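Long-range contacts in alanine racemase (Corynebacterium glutamicum, PDB 2DY3), which belongs to the fold-type III enzymes that carry pyridoxal-5'-phosphate, with an N-terminal TIM-type barrel and a C-terminal beta domain: residues Cys191-Val196 and Met210-Pro215; Met236-Lys241 and Ala324-Glu329. One frame throughout, in Å; residues are numbered along the deposited sequence.

Contact 1: residues Cys191-Val196 and Met210-Pro215; sequences CPVNHV and MEMVRP. With PLP (pyridoxal-5'-phosphate), chain F.
The His195 ring and the Arg214 guanidinium meet beside the bound pyridoxal-5'-phosphate. Arg214 NE lies at the edge of the imidazole, in its plane, 3.7 Å from His195 ND1. The ring and guanidinium planes are nearly perpendicular, 85° apart. This approach is not a hydrogen bond, and His195 ND1 has no partner in the model. Phe156 meets the His195 ring with its plane nearly parallel. The sulfur of Met212 sits obliquely, 4.6 Å from the imidazole centroid. The pyridine ring of pyridoxal-5'-phosphate stands nearly upright over one face of the Arg214 guanidinium, its N1 end inward, with PLP N1 2.9 Å from Arg214 NH1. The backbone of Val196 lies over the opposite face. Water 3 lies at the guanidinium edge; it donates to Val196 O and accepts a weak bond from NH1.

At the other end, Asn194 N donates to Glu211 OE1 (2.9 Å). The carboxylate is met on its anti side, 33° out of its plane. Glu211 chi2 is 79°, and this bend turns CD back toward the 191-196 backbone. Water 1 joins Asn194 ND2 to Glu211 OE2, while Asn194 OD1 is held by Met155 N. Asn194 O takes two weak bonds, from the backbone N of Glu211 and of Met212. Val193 CG1 packs on Met212 CB (3.9 Å), and Val196 CG1 touches Met210 SD (3.8 Å).

Strand 212-213 pairs in parallel with strand 28-32. The arrangement belongs to the PLP end of the TIM-type barrel, where an arginine facing the pyridine nitrogen is characteristic of alanine racemases.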
# COMPACT_ATOMS: atom_id res chain seq x y z
N CYS B 191 -12.96 3.94 36.71
CA CYS B 191 -13.20 4.04 35.27
C CYS B 191 -13.77 5.42 34.94
O CYS B 191 -14.86 5.54 34.39
CB CYS B 191 -14.18 2.95 34.81
SG CYS B 191 -13.55 1.26 34.93
N PRO B 192 -13.02 6.48 35.27
CA PRO B 192 -13.35 7.89 35.06
C PRO B 192 -13.69 8.31 33.64
O PRO B 192 -14.61 9.10 33.41
CB PRO B 192 -12.11 8.62 35.56
CG PRO B 192 -11.49 7.67 36.51
CD PRO B 192 -11.67 6.35 35.85
N VAL B 193 -12.93 7.80 32.67
CA VAL B 193 -13.13 8.17 31.28
C VAL B 193 -13.39 6.98 30.38
O VAL B 193 -12.49 6.16 30.14
CB VAL B 193 -11.91 8.97 30.77
CG1 VAL B 193 -12.15 9.44 29.35
CG2 VAL B 193 -11.66 10.16 31.70
N ASN B 194 -14.61 6.88 29.88
CA ASN B 194 -15.00 5.77 29.03
C ASN B 194 -15.42 6.29 27.66
O ASN B 194 -15.81 7.44 27.51
CB ASN B 194 -16.13 4.98 29.67
CG ASN B 194 -15.81 4.56 31.10
OD1 ASN B 194 -14.83 3.86 31.35
ND2 ASN B 194 -16.65 4.97 32.05
N HIS B 195 -15.33 5.42 26.66
CA HIS B 195 -15.70 5.78 25.29
C HIS B 195 -16.09 4.59 24.43
O HIS B 195 -15.61 3.48 24.62
CB HIS B 195 -14.55 6.55 24.63
CG HIS B 195 -13.19 5.99 24.91
ND1 HIS B 195 -12.50 5.23 23.99
CD2 HIS B 195 -12.37 6.12 25.98
CE1 HIS B 195 -11.31 4.92 24.48
NE2 HIS B 195 -11.20 5.46 25.68
N VAL B 196 -16.99 4.83 23.48
CA VAL B 196 -17.47 3.80 22.58
C VAL B 196 -17.69 4.34 21.16
O VAL B 196 -17.68 3.60 20.20
CB VAL B 196 -18.82 3.20 23.06
CG1 VAL B 196 -18.66 2.61 24.46
CG2 VAL B 196 -19.90 4.29 23.06
N MET B 210 -20.62 9.73 26.36
CA MET B 210 -19.93 9.37 27.59
C MET B 210 -18.92 10.46 27.92
O MET B 210 -19.19 11.63 27.69
CB MET B 210 -19.24 8.02 27.42
CG MET B 210 -20.20 6.93 26.99
SD MET B 210 -19.50 5.29 27.07
CE MET B 210 -19.70 4.93 28.81
N GLU B 211 -17.75 10.09 28.43
CA GLU B 211 -16.75 11.10 28.77
C GLU B 211 -15.83 11.43 27.60
O GLU B 211 -15.14 12.45 27.60
CB GLU B 211 -15.89 10.66 29.96
CG GLU B 211 -16.62 10.48 31.29
CD GLU B 211 -17.37 9.17 31.37
OE1 GLU B 211 -17.04 8.24 30.61
OE2 GLU B 211 -18.29 9.07 32.22
N MET B 212 -15.80 10.54 26.61
CA MET B 212 -14.92 10.75 25.47
C MET B 212 -15.44 10.03 24.23
O MET B 212 -16.08 8.98 24.33
CB MET B 212 -13.52 10.25 25.82
CG MET B 212 -12.42 10.53 24.78
SD MET B 212 -10.78 9.98 25.36
CE MET B 212 -10.08 11.50 25.93
N VAL B 213 -15.18 10.63 23.07
CA VAL B 213 -15.57 10.05 21.79
C VAL B 213 -14.27 9.90 20.99
O VAL B 213 -13.34 10.68 21.17
CB VAL B 213 -16.55 10.99 21.03
CG1 VAL B 213 -17.80 11.23 21.87
CG2 VAL B 213 -15.87 12.31 20.70
N ARG B 214 -14.20 8.89 20.13
CA ARG B 214 -12.98 8.67 19.36
C ARG B 214 -13.20 8.47 17.88
O ARG B 214 -13.11 7.36 17.37
CB ARG B 214 -12.18 7.49 19.92
CG ARG B 214 -12.95 6.20 20.05
CD ARG B 214 -11.99 5.03 20.27
NE ARG B 214 -12.69 3.78 20.58
CZ ARG B 214 -13.73 3.30 19.90
NH1 ARG B 214 -14.22 3.96 18.85
NH2 ARG B 214 -14.27 2.14 20.24
N PRO B 215 -13.50 9.56 17.16
CA PRO B 215 -13.72 9.44 15.73
C PRO B 215 -12.41 9.51 14.96
O PRO B 215 -11.45 10.16 15.40
CB PRO B 215 -14.63 10.62 15.43
CG PRO B 215 -14.14 11.67 16.38
CD PRO B 215 -13.88 10.90 17.66
N1 PLP F . -11.73 3.12 17.64
C2 PLP F . -11.03 1.95 17.33
C2A PLP F . -10.78 0.92 18.41
C3 PLP F . -10.58 1.76 16.00
O3 PLP F . -9.89 0.61 15.67
C4 PLP F . -10.84 2.76 15.01
C4A PLP F . -10.40 2.59 13.53
C5 PLP F . -11.58 3.94 15.38
C6 PLP F . -12.01 4.09 16.69
C5A PLP F . -11.92 5.02 14.41
O4P PLP F . -13.12 4.71 13.71
P PLP F . -13.82 5.63 12.57
O1P PLP F . -12.84 5.92 11.52
O2P PLP F . -14.90 4.76 12.11
O3P PLP F . -14.24 6.84 13.31
O HOH W 1 -18.97 6.41 32.96
O HOH W 2 -18.32 7.58 23.47
O HOH W 3 -17.09 2.15 18.05

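Contact 2: residues Met236-Lys241 and Ala324-Glu329; sequences MTWEAK and AVIFGE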
# COMPACT_ATOMS: atom_id res chain seq x y z
N MET B 236 -8.01 14.67 1.32
CA MET B 236 -7.12 14.00 0.39
C MET B 236 -7.57 14.03 -1.06
O MET B 236 -8.76 13.87 -1.37
CB MET B 236 -6.91 12.53 0.80
CG MET B 236 -6.00 11.74 -0.15
SD MET B 236 -5.83 9.98 0.29
CE MET B 236 -4.72 10.09 1.71
N THR B 237 -6.61 14.25 -1.94
CA THR B 237 -6.85 14.24 -3.38
C THR B 237 -5.71 13.40 -3.96
O THR B 237 -4.54 13.65 -3.66
CB THR B 237 -6.79 15.65 -3.99
OG1 THR B 237 -7.86 16.45 -3.46
CG2 THR B 237 -6.91 15.57 -5.51
N TRP B 238 -6.05 12.39 -4.75
CA TRP B 238 -5.05 11.53 -5.39
C TRP B 238 -5.06 11.92 -6.87
O TRP B 238 -6.10 11.84 -7.53
CB TRP B 238 -5.44 10.05 -5.22
CG TRP B 238 -4.35 9.05 -5.56
CD1 TRP B 238 -3.00 9.26 -5.52
CD2 TRP B 238 -4.52 7.66 -5.90
NE1 TRP B 238 -2.32 8.10 -5.81
CE2 TRP B 238 -3.23 7.11 -6.05
CE3 TRP B 238 -5.64 6.84 -6.10
CZ2 TRP B 238 -3.03 5.76 -6.37
CZ3 TRP B 238 -5.43 5.51 -6.42
CH2 TRP B 238 -4.14 4.98 -6.56
N GLU B 239 -3.92 12.36 -7.38
CA GLU B 239 -3.85 12.80 -8.77
C GLU B 239 -2.52 12.47 -9.45
O GLU B 239 -1.46 12.41 -8.82
CB GLU B 239 -4.10 14.31 -8.86
CG GLU B 239 -3.02 15.17 -8.23
CD GLU B 239 -3.42 16.64 -8.10
OE1 GLU B 239 -2.55 17.46 -7.75
OE2 GLU B 239 -4.59 16.97 -8.35
N ALA B 240 -2.60 12.27 -10.76
CA ALA B 240 -1.42 11.95 -11.55
C ALA B 240 -1.36 12.84 -12.77
O ALA B 240 -2.36 13.42 -13.19
CB ALA B 240 -1.47 10.48 -11.98
N LYS B 241 -0.17 12.96 -13.34
CA LYS B 241 0.01 13.76 -14.53
C LYS B 241 0.12 12.77 -15.69
O LYS B 241 0.89 11.81 -15.62
CB LYS B 241 1.27 14.62 -14.40
CG LYS B 241 1.18 15.60 -13.25
CD LYS B 241 2.19 16.73 -13.38
CE LYS B 241 1.89 17.83 -12.37
NZ LYS B 241 2.85 18.97 -12.47
N ALA B 324 -4.63 14.56 -13.92
CA ALA B 324 -5.77 13.65 -13.86
C ALA B 324 -6.10 13.33 -12.40
O ALA B 324 -5.31 12.70 -11.70
CB ALA B 324 -5.45 12.37 -14.62
N VAL B 325 -7.27 13.77 -11.95
CA VAL B 325 -7.71 13.51 -10.58
C VAL B 325 -8.36 12.13 -10.51
O VAL B 325 -9.33 11.86 -11.21
CB VAL B 325 -8.75 14.57 -10.10
CG1 VAL B 325 -9.26 14.22 -8.71
CG2 VAL B 325 -8.12 15.97 -10.09
N ILE B 326 -7.82 11.25 -9.67
CA ILE B 326 -8.37 9.91 -9.51
C ILE B 326 -9.54 10.05 -8.53
O ILE B 326 -10.61 9.46 -8.72
CB ILE B 326 -7.30 8.94 -8.98
CG1 ILE B 326 -6.16 8.83 -10.01
CG2 ILE B 326 -7.91 7.58 -8.68
CD1 ILE B 326 -4.95 8.03 -9.56
N PHE B 327 -9.32 10.84 -7.48
CA PHE B 327 -10.36 11.14 -6.50
C PHE B 327 -9.88 12.30 -5.64
O PHE B 327 -8.69 12.43 -5.36
CB PHE B 327 -10.74 9.91 -5.66
CG PHE B 327 -9.77 9.56 -4.56
CD1 PHE B 327 -9.71 10.29 -3.39
CD2 PHE B 327 -8.95 8.45 -4.68
CE1 PHE B 327 -8.87 9.92 -2.36
CE2 PHE B 327 -8.10 8.07 -3.65
CZ PHE B 327 -8.06 8.81 -2.49
N GLY B 328 -10.81 13.17 -5.25
CA GLY B 328 -10.46 14.30 -4.43
C GLY B 328 -10.92 15.61 -5.04
O GLY B 328 -11.92 15.65 -5.75
N GLU B 329 -10.19 16.68 -4.75
CA GLU B 329 -10.51 18.01 -5.25
C GLU B 329 -10.54 18.03 -6.77
O GLU B 329 -9.68 17.44 -7.43
CB GLU B 329 -9.50 19.02 -4.72
CG GLU B 329 -9.81 20.47 -5.08
CD GLU B 329 -8.99 21.47 -4.28
OE1 GLU B 329 -9.14 22.69 -4.52
OE2 GLU B 329 -8.19 21.04 -3.42
O HOH W 4 -6.94 18.67 -7.71
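Antiparallel beta pairing joins Met236-Lys241 to Ala324-Glu329 in the C-terminal domain, where strand 236-247 runs between strands 4-8 and 323-325. Ala240 and Ala324 form a hydrogen-bonded pair, with Ala324 N donating to Ala240 O at 2.6 Å. Glu239 and Val325 follow as a non-hydrogen-bonded pair. The register then slips by one residue. Trp238 O accepts from Ile326 N (2.8 Å) and weakly from Phe327 N, while Trp238 N donates to Phe327 O.

Both Ile326 and Phe327 therefore face Trp238. Ile326 CD1 lies over one face of the indole, 3.8 Å from the centroid of the six-membered ring, and CG2 touches CE3. Phe327 CG lies between its backbone N and carbonyl carbon (chi1 77°), and one ring face meets Trp238 CB, toward the rim. Met236 SD comes to the edge of that ring, 3.8 Å from Phe327 CZ.

Beyond the pairing, Glu329 N donates to Thr237 OG1 in a nearly straight bond (2.7 Å, 169°). Gly328 CA packs close to Thr237, where a side chain would clash. Water 4 bridges Glu239 OE2 and Glu329 O. The arrangement is a classic beta bulge, Ile326 and Phe327 opposite Trp238, where the chain of 324-329 turns a corner.

Contacts 1 and 2 are both largely buried, but they lie on opposite sides of the chain's centre, about 36 Å apart between centres. They share no element and do not touch. Along the chain, contact 1 closes before contact 2 opens, and strand 212-213 is followed directly by strand 236-247. Contact 1 belongs to the barrel domain. Its segments meet with little regular pairing, mixing polar groups, waters and methionine sulfurs, and one end borders pyridoxal-5'-phosphate. Contact 2 belongs to the beta domain. There regular backbone bonds do most of the joining, aromatic and aliphatic groups fill one face, and Glu329 is exposed to solvent.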